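Local coordinates for protein lipolytic enzyme, G-D-S-L family (Bacteroides thetaiotaomicron, PDB 7BR2) that is a gut-bacterial serine esterase of the SGNH (GDSL) hydrolase family that metabolizes the drug diltiazem, at residues Leu270-Leu274 / Gln345-Leu350. Residues are numbered along the deposited sequence; the frame is centred on the assembly and turned at random.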
loop_
_atom_site.group_PDB
_atom_site.type_symbol
_atom_site.label_atom_id
_atom_site.label_comp_id
_atom_site.label_asym_id
_atom_site.label_seq_id
_atom_site.Cartn_x
_atom_site.Cartn_y
_atom_site.Cartn_z
ATOM N N LEU A 270 -12.298 7.554 9.922
ATOM C CA LEU A 270 -11.175 7.842 10.798
ATOM C C LEU A 270 -10.036 8.459 9.995
ATOM O O LEU A 270 -10.013 8.356 8.764
ATOM C CB LEU A 270 -10.695 6.555 11.490
ATOM C CG LEU A 270 -11.668 5.849 12.440
ATOM C CD1 LEU A 270 -11.065 4.534 12.962
ATOM C CD2 LEU A 270 -12.070 6.761 13.593
ATOM N N PRO A 271 -9.098 9.160 10.644
ATOM C CA PRO A 271 -7.906 9.624 9.919
ATOM C C PRO A 271 -7.036 8.455 9.482
ATOM O O PRO A 271 -7.085 7.356 10.042
ATOM C CB PRO A 271 -7.176 10.501 10.942
ATOM C CG PRO A 271 -7.613 9.973 12.271
ATOM C CD PRO A 271 -9.045 9.523 12.073
ATOM N N TYR A 272 -6.226 8.708 8.463
ATOM C CA TYR A 272 -5.287 7.697 8.004
ATOM C C TYR A 272 -4.096 7.660 8.944
ATOM O O TYR A 272 -3.453 8.696 9.154
ATOM C CB TYR A 272 -4.810 7.970 6.594
ATOM C CG TYR A 272 -4.034 6.804 6.043
ATOM C CD1 TYR A 272 -4.692 5.726 5.452
ATOM C CD2 TYR A 272 -2.644 6.752 6.154
ATOM C CE1 TYR A 272 -3.987 4.643 4.958
ATOM C CE2 TYR A 272 -1.931 5.671 5.664
ATOM C CZ TYR A 272 -2.609 4.617 5.073
ATOM O OH TYR A 272 -1.901 3.543 4.578
ATOM N N PRO A 273 -3.799 6.520 9.561
ATOM C CA PRO A 273 -2.675 6.444 10.495
ATOM C C PRO A 273 -1.377 6.087 9.794
ATOM O O PRO A 273 -1.334 5.253 8.885
ATOM C CB PRO A 273 -3.125 5.351 11.472
ATOM C CG PRO A 273 -3.961 4.467 10.647
ATOM C CD PRO A 273 -4.618 5.302 9.573
ATOM N N LEU A 274 -0.302 6.740 10.240
ATOM C CA LEU A 274 1.016 6.605 9.635
ATOM C C LEU A 274 1.980 6.024 10.655
ATOM O O LEU A 274 2.129 6.558 11.761
ATOM C CB LEU A 274 1.524 7.957 9.126
ATOM C CG LEU A 274 0.697 8.513 7.968
ATOM C CD1 LEU A 274 0.986 9.986 7.701
ATOM C CD2 LEU A 274 0.888 7.680 6.702
ATOM N N GLN A 345 -9.532 9.686 17.888
ATOM C CA GLN A 345 -9.752 8.995 16.626
ATOM C C GLN A 345 -8.434 8.618 15.957
ATOM O O GLN A 345 -8.372 7.612 15.241
ATOM C CB GLN A 345 -10.614 9.833 15.668
ATOM C CG GLN A 345 -10.015 11.167 15.209
ATOM C CD GLN A 345 -10.525 12.389 15.985
ATOM O OE1 GLN A 345 -10.691 12.352 17.208
ATOM N NE2 GLN A 345 -10.722 13.496 15.269
ATOM N N TYR A 346 -7.372 9.401 16.168
ATOM C CA TYR A 346 -6.075 9.008 15.626
ATOM C C TYR A 346 -5.492 7.841 16.411
ATOM O O TYR A 346 -4.871 6.953 15.828
ATOM C CB TYR A 346 -5.092 10.181 15.606
ATOM C CG TYR A 346 -3.945 9.936 14.644
ATOM C CD1 TYR A 346 -4.079 10.215 13.288
ATOM C CD2 TYR A 346 -2.752 9.355 15.079
ATOM C CE1 TYR A 346 -3.050 9.971 12.404
ATOM C CE2 TYR A 346 -1.717 9.097 14.196
ATOM C CZ TYR A 346 -1.873 9.411 12.862
ATOM O OH TYR A 346 -0.853 9.188 11.967
ATOM N N GLN A 347 -5.701 7.817 17.726
ATOM C CA GLN A 347 -5.298 6.661 18.514
ATOM C C GLN A 347 -6.052 5.401 18.075
ATOM O O GLN A 347 -5.455 4.322 17.943
ATOM C CB GLN A 347 -5.539 6.957 19.992
ATOM C CG GLN A 347 -4.607 8.007 20.597
ATOM C CD GLN A 347 -3.159 7.540 20.653
ATOM O OE1 GLN A 347 -2.269 8.127 20.025
ATOM N NE2 GLN A 347 -2.916 6.481 21.409
ATOM N N GLN A 348 -7.355 5.535 17.809
ATOM C CA GLN A 348 -8.153 4.432 17.275
ATOM C C GLN A 348 -7.612 3.974 15.924
ATOM O O GLN A 348 -7.455 2.765 15.661
ATOM C CB GLN A 348 -9.605 4.906 17.159
ATOM C CG GLN A 348 -10.627 3.931 16.584
ATOM C CD GLN A 348 -12.012 4.548 16.521
ATOM O OE1 GLN A 348 -12.193 5.703 16.910
ATOM N NE2 GLN A 348 -12.988 3.800 16.016
ATOM N N ALA A 349 -7.305 4.934 15.049
ATOM C CA ALA A 349 -6.755 4.582 13.749
ATOM C C ALA A 349 -5.423 3.855 13.904
ATOM O O ALA A 349 -5.145 2.899 13.172
ATOM C CB ALA A 349 -6.618 5.838 12.889
ATOM N N LEU A 350 -4.598 4.282 14.866
ATOM C CA LEU A 350 -3.312 3.631 15.105
ATOM C C LEU A 350 -3.500 2.191 15.580
ATOM O O LEU A 350 -2.734 1.294 15.195
ATOM C CB LEU A 350 -2.504 4.429 16.131
ATOM C CG LEU A 350 -1.800 5.734 15.730
ATOM C CD1 LEU A 350 -1.178 6.354 16.977
ATOM C CD2 LEU A 350 -0.719 5.534 14.654
HETATM O O HOH W 1 1.538 8.864 12.869
#
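Ala349 lies at the apolar centre of this contact, its methyl group pointing into the extended segment 270-274. Three side chains surround CB of Ala349: Leu270 CB at 4.4 Å, Pro271 CG at 4.3 Å and Pro273 CG at 3.7 Å. Because the methyl is so small, the loop backbone can come close to the helix, with Pro271 O 3.3 Å from Ala349 CB. The two prolines, separated by one residue in an extended backbone, both direct their rings at the helix, whereas the intervening Tyr272 points away. Pro271 CG packs against Tyr346 CD1 at 3.7 Å, and Pro273 CB meets Leu350 CD2 at 4.0 Å, one helical turn further along. Towards the polar edge, Tyr346 reaches along the loop until its hydroxyl accepts a hydrogen bond from the backbone amide of Leu274 (N to OH, 3.0 Å). A water lies 2.6 Å from both Tyr346 OH and Leu274 O and donates to the carbonyl, so the phenol binds the amide of Leu274 directly and is linked to its carbonyl through the water. At the other end, Leu270 CD2 lies 3.5 Å from Gln348 OE1, which is hydrogen-bonded to Arg443. The contact thus packs the loop following strand 260-267 against the first turns of the long helix 344-377, while Tyr272 faces helix 35-46 and hydrogen-bonds through its hydroxyl to the carbonyl of Phe38, leaving the loop between the two helices.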